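Local coordinates for carboxyltransferase domain-containing protein (Pyrococcus horikoshii, PDB 2PHC), which is of unknown function but probably binds ATP and acts as a hydrolase, being a carboxyltransferase-domain protein of the cyclophilin-like group, at residues E37-L42 with E67-R72; T85-V90 with K207-D212; E101-Y106 with I144-L149; Y126-L131 with V200-Y205. All coordinates share one frame; numbering follows the deposited sequence.

Interaction 1: E37-L42 with E67-R72; sequences ESPEWL and ESYLKR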
# COMPACT_ATOMS: atom_id res chain seq x y z
N GLU A 37 -21.95 -0.78 -11.95
CA GLU A 37 -23.05 -1.60 -12.39
C GLU A 37 -24.47 -1.11 -12.23
O GLU A 37 -25.30 -1.60 -12.92
CB GLU A 37 -22.98 -3.00 -11.83
CG GLU A 37 -21.69 -3.43 -11.38
CD GLU A 37 -20.94 -3.99 -12.46
OE1 GLU A 37 -21.39 -4.97 -12.98
OE2 GLU A 37 -19.92 -3.43 -12.82
N SER A 38 -24.77 -0.20 -11.32
CA SER A 38 -26.10 -0.08 -10.78
C SER A 38 -26.99 -1.29 -10.95
O SER A 38 -27.83 -1.33 -11.78
CB SER A 38 -26.80 1.13 -11.34
OG SER A 38 -25.88 1.92 -11.95
N PRO A 39 -26.82 -2.28 -10.13
CA PRO A 39 -27.79 -3.34 -10.20
C PRO A 39 -29.18 -2.91 -9.75
O PRO A 39 -29.36 -2.11 -8.86
CB PRO A 39 -27.17 -4.42 -9.33
CG PRO A 39 -26.26 -3.75 -8.49
CD PRO A 39 -25.81 -2.53 -9.11
N GLU A 40 -30.16 -3.48 -10.42
CA GLU A 40 -31.57 -3.08 -10.36
C GLU A 40 -32.14 -3.32 -8.99
O GLU A 40 -33.10 -2.68 -8.61
CB GLU A 40 -32.42 -3.79 -11.48
CG GLU A 40 -32.68 -2.85 -12.70
CD GLU A 40 -33.61 -3.42 -13.84
OE1 GLU A 40 -33.79 -2.67 -14.87
OE2 GLU A 40 -34.13 -4.58 -13.70
N TRP A 41 -31.51 -4.23 -8.26
CA TRP A 41 -31.91 -4.57 -6.91
C TRP A 41 -31.34 -3.70 -5.79
O TRP A 41 -31.64 -3.96 -4.62
CB TRP A 41 -31.64 -6.03 -6.60
CG TRP A 41 -30.25 -6.50 -6.92
CD1 TRP A 41 -29.87 -7.25 -8.00
CD2 TRP A 41 -29.04 -6.31 -6.11
NE1 TRP A 41 -28.49 -7.53 -7.94
CE2 TRP A 41 -27.97 -6.96 -6.80
CE3 TRP A 41 -28.75 -5.63 -4.90
CZ2 TRP A 41 -26.64 -6.97 -6.31
CZ3 TRP A 41 -27.40 -5.62 -4.43
CH2 TRP A 41 -26.38 -6.28 -5.15
N LEU A 42 -30.55 -2.67 -6.16
CA LEU A 42 -29.74 -1.84 -5.18
C LEU A 42 -30.62 -0.87 -4.44
O LEU A 42 -31.29 -0.02 -5.07
CB LEU A 42 -28.58 -1.00 -5.81
CG LEU A 42 -27.66 -0.30 -4.75
CD1 LEU A 42 -27.09 -1.35 -3.77
CD2 LEU A 42 -26.52 0.50 -5.40
N GLU A 67 -25.99 -12.17 -2.34
CA GLU A 67 -24.81 -12.61 -1.73
C GLU A 67 -23.72 -12.95 -2.77
O GLU A 67 -22.55 -12.52 -2.62
CB GLU A 67 -25.09 -13.79 -0.84
CG GLU A 67 -23.85 -14.33 -0.24
CD GLU A 67 -24.16 -15.50 0.62
OE1 GLU A 67 -25.12 -16.26 0.25
OE2 GLU A 67 -23.44 -15.66 1.65
N SER A 68 -24.13 -13.72 -3.82
CA SER A 68 -23.23 -14.24 -4.85
C SER A 68 -22.63 -13.10 -5.57
O SER A 68 -21.42 -13.11 -5.77
CB SER A 68 -23.92 -15.21 -5.87
OG SER A 68 -24.34 -16.41 -5.20
N TYR A 69 -23.45 -12.15 -5.99
CA TYR A 69 -22.99 -11.02 -6.74
C TYR A 69 -21.89 -10.17 -6.01
O TYR A 69 -21.03 -9.54 -6.67
CB TYR A 69 -24.22 -10.13 -6.93
CG TYR A 69 -23.98 -8.82 -7.67
CD1 TYR A 69 -24.41 -8.67 -8.99
CD2 TYR A 69 -23.35 -7.71 -7.04
CE1 TYR A 69 -24.25 -7.48 -9.67
CE2 TYR A 69 -23.17 -6.48 -7.72
CZ TYR A 69 -23.59 -6.41 -9.05
OH TYR A 69 -23.47 -5.25 -9.80
N LEU A 70 -21.94 -10.14 -4.67
CA LEU A 70 -21.13 -9.20 -3.92
C LEU A 70 -19.84 -9.93 -3.78
O LEU A 70 -18.79 -9.31 -3.76
CB LEU A 70 -21.73 -8.86 -2.55
CG LEU A 70 -22.94 -7.94 -2.45
CD1 LEU A 70 -23.40 -7.84 -0.91
CD2 LEU A 70 -22.58 -6.59 -2.99
N LYS A 71 -19.93 -11.26 -3.75
CA LYS A 71 -18.75 -12.08 -3.69
C LYS A 71 -17.95 -11.88 -5.00
O LYS A 71 -16.74 -11.91 -4.97
CB LYS A 71 -19.13 -13.54 -3.45
CG LYS A 71 -19.07 -14.00 -2.03
CD LYS A 71 -19.95 -15.22 -1.83
CE LYS A 71 -20.16 -15.47 -0.29
NZ LYS A 71 -20.70 -16.83 0.10
N ARG A 72 -18.66 -11.62 -6.10
CA ARG A 72 -18.10 -11.63 -7.47
C ARG A 72 -17.52 -10.26 -7.80
O ARG A 72 -16.42 -10.14 -8.30
CB ARG A 72 -19.17 -12.04 -8.47
CG ARG A 72 -19.76 -13.47 -8.01
CD ARG A 72 -20.80 -14.04 -8.86
NE ARG A 72 -21.80 -13.06 -9.30
CZ ARG A 72 -22.99 -13.40 -9.80
NH1 ARG A 72 -23.32 -14.70 -9.92
NH2 ARG A 72 -23.83 -12.45 -10.19

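Interaction 2: T85-V90 with K207-D212; sequences TIEIPV and KFVPID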
# COMPACT_ATOMS: atom_id res chain seq x y z
N THR A 85 -0.38 -3.76 -8.86
CA THR A 85 0.49 -3.90 -7.77
C THR A 85 1.84 -4.46 -8.20
O THR A 85 1.93 -5.56 -8.80
CB THR A 85 -0.10 -4.83 -6.70
OG1 THR A 85 -1.26 -4.21 -6.14
CG2 THR A 85 0.90 -5.04 -5.56
N ILE A 86 2.89 -3.70 -7.85
CA ILE A 86 4.23 -4.17 -8.16
C ILE A 86 4.87 -4.55 -6.82
O ILE A 86 4.82 -3.81 -5.87
CB ILE A 86 4.96 -3.11 -9.00
CG1 ILE A 86 4.26 -3.02 -10.37
CG2 ILE A 86 6.46 -3.38 -9.12
CD1 ILE A 86 3.48 -1.75 -10.54
N GLU A 87 5.41 -5.76 -6.76
CA GLU A 87 6.03 -6.27 -5.53
C GLU A 87 7.51 -5.93 -5.52
O GLU A 87 8.21 -6.24 -6.49
CB GLU A 87 5.86 -7.80 -5.43
CG GLU A 87 4.47 -8.22 -5.12
CD GLU A 87 4.39 -9.62 -4.52
OE1 GLU A 87 5.09 -10.56 -5.02
OE2 GLU A 87 3.61 -9.77 -3.55
N ILE A 88 8.00 -5.35 -4.43
CA ILE A 88 9.36 -4.80 -4.39
C ILE A 88 10.16 -5.38 -3.22
O ILE A 88 9.85 -5.06 -2.04
CB ILE A 88 9.36 -3.20 -4.44
CG1 ILE A 88 8.92 -2.75 -5.86
CG2 ILE A 88 10.73 -2.63 -4.26
CD1 ILE A 88 8.83 -1.24 -6.12
N PRO A 89 11.14 -6.29 -3.53
CA PRO A 89 11.95 -6.84 -2.45
C PRO A 89 12.90 -5.77 -1.88
O PRO A 89 13.48 -4.99 -2.65
CB PRO A 89 12.68 -8.03 -3.12
CG PRO A 89 12.84 -7.66 -4.47
CD PRO A 89 11.56 -6.88 -4.84
N VAL A 90 12.95 -5.72 -0.54
CA VAL A 90 13.71 -4.82 0.28
C VAL A 90 14.37 -5.72 1.28
O VAL A 90 13.68 -6.43 2.01
CB VAL A 90 12.79 -3.85 1.17
CG1 VAL A 90 13.63 -2.87 2.02
CG2 VAL A 90 11.76 -3.04 0.31
N LYS A 207 4.04 -3.17 -3.12
CA LYS A 207 4.03 -4.01 -1.97
C LYS A 207 5.52 -4.28 -1.70
O LYS A 207 6.20 -4.83 -2.56
CB LYS A 207 3.25 -5.35 -2.27
CG LYS A 207 3.09 -6.31 -1.01
CD LYS A 207 2.67 -5.58 0.28
CE LYS A 207 2.26 -6.51 1.55
NZ LYS A 207 3.42 -7.42 1.95
N PHE A 208 6.04 -3.83 -0.55
CA PHE A 208 7.40 -4.18 -0.16
C PHE A 208 7.43 -5.56 0.43
O PHE A 208 6.50 -5.95 1.12
CB PHE A 208 8.06 -3.19 0.79
CG PHE A 208 8.20 -1.80 0.21
CD1 PHE A 208 9.05 -1.54 -0.82
CD2 PHE A 208 7.51 -0.75 0.76
CE1 PHE A 208 9.17 -0.23 -1.31
CE2 PHE A 208 7.62 0.54 0.29
CZ PHE A 208 8.46 0.78 -0.73
N VAL A 209 8.48 -6.29 0.07
CA VAL A 209 8.61 -7.71 0.40
C VAL A 209 9.96 -7.92 1.08
O VAL A 209 10.99 -7.92 0.38
CB VAL A 209 8.58 -8.62 -0.91
CG1 VAL A 209 8.73 -10.16 -0.52
CG2 VAL A 209 7.32 -8.39 -1.75
N PRO A 210 9.99 -8.05 2.43
CA PRO A 210 11.25 -8.28 3.13
C PRO A 210 11.96 -9.52 2.57
O PRO A 210 11.33 -10.53 2.40
CB PRO A 210 10.79 -8.57 4.54
CG PRO A 210 9.48 -7.96 4.68
CD PRO A 210 8.84 -8.09 3.38
N ILE A 211 13.23 -9.40 2.20
CA ILE A 211 14.12 -10.49 1.77
C ILE A 211 15.35 -10.47 2.71
O ILE A 211 15.56 -9.48 3.43
CB ILE A 211 14.58 -10.40 0.25
CG1 ILE A 211 15.38 -9.11 -0.03
CG2 ILE A 211 13.42 -10.58 -0.70
CD1 ILE A 211 15.96 -9.01 -1.44
N ASP A 212 16.16 -11.54 2.72
CA ASP A 212 17.50 -11.52 3.43
C ASP A 212 18.67 -11.08 2.52
O ASP A 212 18.50 -10.99 1.31
CB ASP A 212 17.82 -12.87 4.14
CG ASP A 212 17.53 -14.08 3.23
OD1 ASP A 212 17.97 -14.03 2.04
OD2 ASP A 212 16.85 -15.05 3.71

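Interaction 3: E101-Y106 with I144-L149; sequences EFVAQY and IATPRL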
# COMPACT_ATOMS: atom_id res chain seq x y z
N GLU A 101 17.22 1.36 13.51
CA GLU A 101 17.19 1.27 14.96
C GLU A 101 16.70 2.54 15.54
O GLU A 101 15.95 2.52 16.52
CB GLU A 101 18.58 0.81 15.55
CG GLU A 101 19.04 -0.64 15.07
CD GLU A 101 19.98 -0.60 13.79
OE1 GLU A 101 20.10 0.44 13.06
OE2 GLU A 101 20.62 -1.65 13.51
N PHE A 102 17.10 3.68 14.98
CA PHE A 102 16.60 4.99 15.49
C PHE A 102 15.11 5.15 15.17
O PHE A 102 14.32 5.82 15.92
CB PHE A 102 17.43 6.11 14.86
CG PHE A 102 16.89 7.49 15.13
CD1 PHE A 102 17.50 8.34 16.08
CD2 PHE A 102 15.77 7.98 14.42
CE1 PHE A 102 17.00 9.57 16.33
CE2 PHE A 102 15.24 9.22 14.74
CZ PHE A 102 15.85 10.03 15.65
N VAL A 103 14.68 4.59 14.04
CA VAL A 103 13.23 4.71 13.62
C VAL A 103 12.36 4.01 14.65
O VAL A 103 11.41 4.57 15.10
CB VAL A 103 12.89 4.10 12.23
CG1 VAL A 103 11.34 4.08 12.05
CG2 VAL A 103 13.59 4.88 11.13
N ALA A 104 12.75 2.76 14.95
CA ALA A 104 12.18 1.93 16.01
C ALA A 104 12.17 2.70 17.30
O ALA A 104 11.15 3.03 17.88
CB ALA A 104 13.08 0.72 16.13
N GLN A 105 13.33 3.09 17.73
CA GLN A 105 13.45 3.69 19.04
C GLN A 105 12.72 4.97 19.14
O GLN A 105 12.09 5.20 20.17
CB GLN A 105 14.96 3.83 19.35
CG GLN A 105 15.31 4.79 20.50
CD GLN A 105 16.53 4.30 21.26
OE1 GLN A 105 17.49 3.75 20.64
NE2 GLN A 105 16.48 4.47 22.64
N TYR A 106 12.79 5.86 18.12
CA TYR A 106 12.00 7.16 18.13
C TYR A 106 10.49 6.87 18.24
O TYR A 106 9.72 7.66 18.68
CB TYR A 106 12.34 7.95 16.83
CG TYR A 106 11.77 9.35 16.68
CD1 TYR A 106 12.55 10.44 16.99
CD2 TYR A 106 10.46 9.60 16.18
CE1 TYR A 106 12.06 11.75 16.87
CE2 TYR A 106 9.98 10.96 16.01
CZ TYR A 106 10.81 11.99 16.38
OH TYR A 106 10.45 13.32 16.34
N ILE A 144 5.35 4.62 12.32
CA ILE A 144 6.78 4.68 11.93
C ILE A 144 7.28 6.04 11.40
O ILE A 144 8.41 6.14 10.97
CB ILE A 144 7.19 3.51 11.08
CG1 ILE A 144 6.38 3.44 9.79
CG2 ILE A 144 7.04 2.22 11.87
CD1 ILE A 144 7.07 2.57 8.79
N ALA A 145 6.45 7.08 11.54
CA ALA A 145 6.79 8.46 11.18
C ALA A 145 8.12 8.90 11.85
O ALA A 145 8.27 8.69 13.06
CB ALA A 145 5.62 9.40 11.58
N THR A 146 9.07 9.49 11.12
CA THR A 146 10.39 9.85 11.69
C THR A 146 10.99 10.96 10.92
O THR A 146 11.21 10.82 9.67
CB THR A 146 11.43 8.65 11.69
OG1 THR A 146 10.82 7.49 12.23
CG2 THR A 146 12.68 9.00 12.55
N PRO A 147 11.37 12.06 11.63
CA PRO A 147 11.98 13.23 10.94
C PRO A 147 13.31 12.86 10.31
O PRO A 147 13.82 11.85 10.65
CB PRO A 147 12.13 14.30 12.03
CG PRO A 147 12.27 13.49 13.32
CD PRO A 147 11.28 12.28 13.09
N ARG A 148 13.76 13.62 9.30
CA ARG A 148 15.02 13.45 8.54
C ARG A 148 16.31 13.62 9.41
O ARG A 148 16.26 14.17 10.52
CB ARG A 148 15.09 14.56 7.46
CG ARG A 148 14.17 14.35 6.25
CD ARG A 148 13.85 15.75 5.68
NE ARG A 148 12.87 15.76 4.55
CZ ARG A 148 11.54 15.77 4.66
NH1 ARG A 148 10.91 15.77 5.82
NH2 ARG A 148 10.82 15.82 3.60
N LEU A 149 17.46 13.23 8.87
CA LEU A 149 18.71 13.47 9.54
C LEU A 149 18.90 14.97 9.64
O LEU A 149 18.34 15.75 8.83
CB LEU A 149 19.88 12.79 8.84
CG LEU A 149 19.99 11.25 8.79
CD1 LEU A 149 21.07 10.97 7.88
CD2 LEU A 149 20.38 10.70 10.05

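Interaction 4: Y126-L131 with V200-Y205; sequences YFLGFL and VLPGDY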
# COMPACT_ATOMS: atom_id res chain seq x y z
N TYR A 126 2.81 8.19 -6.04
CA TYR A 126 2.10 9.43 -6.36
C TYR A 126 2.96 10.38 -7.21
O TYR A 126 2.44 11.22 -7.90
CB TYR A 126 1.43 10.09 -5.11
CG TYR A 126 2.42 10.73 -4.12
CD1 TYR A 126 2.95 11.94 -4.37
CD2 TYR A 126 2.77 10.08 -2.91
CE1 TYR A 126 3.89 12.58 -3.47
CE2 TYR A 126 3.73 10.70 -1.96
CZ TYR A 126 4.25 11.95 -2.28
OH TYR A 126 5.13 12.56 -1.43
N PHE A 127 4.27 10.18 -7.27
CA PHE A 127 5.11 11.12 -8.02
C PHE A 127 6.37 10.39 -8.27
O PHE A 127 6.76 9.64 -7.41
CB PHE A 127 5.41 12.42 -7.18
CG PHE A 127 6.16 13.51 -7.96
CD1 PHE A 127 5.49 14.42 -8.75
CD2 PHE A 127 7.53 13.62 -7.88
CE1 PHE A 127 6.18 15.41 -9.46
CE2 PHE A 127 8.21 14.63 -8.57
CZ PHE A 127 7.54 15.50 -9.37
N LEU A 128 6.99 10.60 -9.45
CA LEU A 128 8.35 10.14 -9.70
C LEU A 128 9.29 11.33 -10.13
O LEU A 128 8.94 12.16 -11.01
CB LEU A 128 8.39 9.08 -10.79
CG LEU A 128 7.57 7.79 -10.47
CD1 LEU A 128 7.51 6.98 -11.75
CD2 LEU A 128 8.28 6.94 -9.38
N GLY A 129 10.52 11.29 -9.62
CA GLY A 129 11.54 12.18 -10.14
C GLY A 129 12.65 11.36 -10.74
O GLY A 129 12.85 10.18 -10.33
N PHE A 130 13.23 12.03 -11.68
CA PHE A 130 14.26 11.59 -12.46
C PHE A 130 15.35 12.58 -12.29
O PHE A 130 15.27 13.76 -12.15
CB PHE A 130 13.87 11.39 -13.91
CG PHE A 130 12.75 10.47 -14.09
CD1 PHE A 130 12.97 9.15 -14.28
CD2 PHE A 130 11.49 10.92 -14.10
CE1 PHE A 130 11.95 8.30 -14.48
CE2 PHE A 130 10.45 10.06 -14.29
CZ PHE A 130 10.68 8.75 -14.49
N LEU A 131 16.42 11.93 -12.18
CA LEU A 131 17.80 12.43 -12.28
C LEU A 131 18.20 13.35 -11.05
O LEU A 131 18.72 14.49 -11.22
CB LEU A 131 17.97 13.14 -13.65
CG LEU A 131 17.86 12.36 -15.02
CD1 LEU A 131 17.93 13.26 -16.29
N VAL A 200 7.46 1.21 -11.82
CA VAL A 200 6.25 1.66 -11.17
C VAL A 200 6.00 2.93 -11.85
O VAL A 200 6.95 3.64 -12.26
CB VAL A 200 6.59 1.78 -9.62
CG1 VAL A 200 7.03 0.42 -8.85
CG2 VAL A 200 7.16 3.19 -9.21
N LEU A 201 4.98 3.33 -12.03
CA LEU A 201 4.54 4.60 -12.57
C LEU A 201 3.50 5.20 -11.64
O LEU A 201 2.84 4.46 -10.95
CB LEU A 201 4.05 4.39 -14.02
CG LEU A 201 5.11 4.16 -15.11
CD1 LEU A 201 4.39 3.69 -16.34
CD2 LEU A 201 5.85 5.49 -15.43
N PRO A 202 3.37 6.55 -11.60
CA PRO A 202 2.30 7.12 -10.78
C PRO A 202 0.92 6.39 -10.94
O PRO A 202 0.43 6.16 -12.09
CB PRO A 202 2.24 8.64 -11.21
CG PRO A 202 3.70 8.98 -11.62
CD PRO A 202 4.14 7.59 -12.34
N GLY A 203 0.28 6.00 -9.83
CA GLY A 203 -1.06 5.44 -9.92
C GLY A 203 -0.99 3.97 -9.75
O GLY A 203 -1.98 3.36 -9.35
N ASP A 204 0.19 3.39 -9.98
CA ASP A 204 0.53 2.04 -9.48
C ASP A 204 0.59 1.88 -7.93
O ASP A 204 0.73 2.85 -7.20
CB ASP A 204 1.91 1.65 -10.00
CG ASP A 204 1.95 1.49 -11.54
OD1 ASP A 204 0.91 1.57 -12.27
OD2 ASP A 204 3.07 1.25 -12.01
N TYR A 205 0.51 0.63 -7.46
CA TYR A 205 0.63 0.31 -6.02
C TYR A 205 1.89 -0.49 -5.78
O TYR A 205 2.44 -1.16 -6.69
CB TYR A 205 -0.56 -0.46 -5.43
CG TYR A 205 -1.93 0.10 -5.78
CD1 TYR A 205 -2.24 1.40 -5.55
CD2 TYR A 205 -2.90 -0.71 -6.40
CE1 TYR A 205 -3.54 1.95 -5.93
CE2 TYR A 205 -4.16 -0.20 -6.81
CZ TYR A 205 -4.48 1.11 -6.55
OH TYR A 205 -5.71 1.59 -6.88

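Interaction 1: E37-L42 with E67-R72
Trp-41 drives the edge of its six-membered ring against the face of Tyr-69, a T-shaped (edge-to-face) pair with centroids 4.9 Å apart and planes at 87°. Trp-41 CZ2 makes the touch: it stands above the Tyr-69 ring, off-centre, 3.5 Å from Tyr-69 CD2. Trp-41 CG lies between the backbone N and the carbonyl carbon (chi1 50°), Tyr-69 CG anti to the backbone N (chi1 178°), which points it off helix 63-82 toward the loop 37-42. The hydroxyl end meets the loop, where Glu-37 CG comes within 3.0 Å of Tyr-69 OH and Pro-39 CG within 3.4 Å of the same oxygen. The neighbours of Tyr-69 OH across the contact are mainly carbons, and this buried oxygen finds no hydrogen-bond partner in the model. Pro-39 braces the other aromatic, its CB lying over one face of the Trp-41 indole. A type I turn from Pro-39 to Leu-42 sets proline and tryptophan close together. Trp-41 CH2 adds a looser contact of 4.4 Å to Leu-70 CD2. The loop links helix 21-37 to strand 42-48; Leu-70 packs on Val-54 and Phe-11 of the four-stranded antiparallel sheet, and Trp-41 touches Val-66 and Tyr-56 of strand 51-56.

Interaction 2: T85-V90 with K207-D212
Residues Thr-85 to Val-90 and Lys-207 to Ile-211 pair as parallel strands, their axes 4.3 Å apart at closest and 32° from alignment, with Ile-88 beside Phe-208. Five backbone hydrogen bonds alternate between them: Lys-207 N to Ile-86 O, Ile-88 N to Lys-207 O, Val-209 N to Ile-88 O, Val-90 N to Val-209 O and Ile-211 N to Val-90 O. Pro-89 and Pro-210 fall at positions whose N takes no part in this ladder. On the face that carries Ile-88, Val-90 and Phe-208, Phe-208 CG stands anti to the carbonyl carbon (chi1 -61°) and the ring lies beside Ile-88, with Phe-208 CD1 4.0 Å from Ile-88 CG2. Val-90 CG2 presses closer, 3.3 Å from the same Phe-208 CD1. On the other face Val-209 CG2 meets Glu-87 CB at 4.0 Å. Ile-211 CG2 rests 3.6 Å from Pro-89 CB. Lys-207, bent at chi2 and chi4, leads away, and its NZ makes a weak hydrogen bond to Ser-119 O. Phe-208 also packs on His-118, Tyr-123 and Trp-170. The pairing joins the first and last strands of the seven-stranded mixed sheet: strand 85-92 also flanks 180-184, and strand 205-211 flanks 123-129.

Interaction 3: E101-Y106 with I144-L149
Phe-102 and Tyr-106 both hold CG anti to the backbone N (chi1 171° and -175°), which sends each CG out from helix 100-107 toward the loop 144-149; the rings end around Thr-146. This is a helix packed against a loop at the side of the cyclophilin-like domain, and no hydrogen bond crosses directly between the two segments. The Thr-146 methyl touches both aromatics: Thr-146 CG2 lies in the plane of the Phe-102 ring at its edge, 3.4 Å from Phe-102 CE2, and over a face of Tyr-106, 4.2 Å from Tyr-106 CG. The other branch, placed by a chi1 of -49° anti to the carbonyl carbon, turns OG1 toward Val-103, whose CG1 approaches Thr-146 OG1 to 3.5 Å. The same Val-103 CG1 rests 3.7 Å from Ile-144 O. An alanine in place of Thr-146 would probably leave the Phe-102 edge and the Tyr-106 face without the methyl they share, and cost Asn-107 ND2 its weak bond to OG1. Asn-107 stitches helix to loop just beyond the segment, its ND2 also hydrogen-bonding Ala-145 O. Arg-180 of strand 180-184 makes a cation-pi contact with Phe-102 and binds Pro-147 O through NE. At the outer end Tyr-106 and Pro-147 reach tip to tip, with Pro-147 CD over a face of the Tyr-106 ring. There Pro-147 CD comes within 3.3 Å of Tyr-106 CZ, while Pro-147 CG stands 3.5 Å from Tyr-106 OH.

Interaction 4: Y126-L131 with V200-Y205
Leu-128 is the bump of this contact, fitting its forked end into a hollow lined by Val-200, Leu-201 and Pro-202. The hollow is formed by Val-200 and the first half of a type II beta turn, Leu-201 to Asp-204, which leads into strand 205-211 of the cyclophilin-like domain. Leu-128 CG stands anti to the carbonyl carbon (chi1 -61°), and the two methyls divide the hollow between them. Leu-128 CD1 takes the side toward the turn: it lies 3.5 Å from Pro-202 CD, tighter than usual for two carbons, and 3.4 Å from Val-200 O. It also meets Leu-201, with Leu-128 CD1 to Leu-201 CD2 at 4.3 Å. Leu-128 CD2 lies 3.9 Å from Val-200 CG2. The proline ring thus forms one wall, and Pro-202 CG lies 4.4 Å from Phe-127 CA. An alanine at Leu-128 would probably leave this hollow unfilled and deprive Val-200 and Pro-202 of their main apolar partner across the contact. Phe-190, Ser-198 and Ala-135 also touch the leucine. Backbone hydrogen bonds between Gly-203, Asp-204 and Val-125 hold the turn beside strand 123-129. Pro-202 and Gly-203 occupy the turn's two central positions; at Gly-203, with a phi of 104°, a CB would jam against the carbonyl O of Pro-202. Asp-204 locks the turn twice, Asp-204 N reaching Leu-201 O at 3.0 Å and Asp-204 OD2 taking the Leu-201 N-H at 2.8 Å from above the carboxylate plane.

In the fold
Interaction 1 stands apart, beside the four-stranded antiparallel sheet, its centre about 34 Å from the centres of interactions 2 and 4 and about 45 Å from that of interaction 3. Helix 63-82 leads from it into strand 85-92 of the cyclophilin-like portion. Interaction 2 joins the two ends of the seven-stranded sheet; the segments of 3 and 4 alternate. Interactions 2 and 4 touch: Ile-86 N probably bonds Tyr-205 O, and Val-200 packs on Ile-86 and Ile-88. Interaction 3 lies separately, its nearest atoms about 9 Å from interaction 2. The chain around the four-stranded sheet thus closes on itself before strand 85-92, whereas contacts 3 and 4 fall within the span that interaction 2 closes.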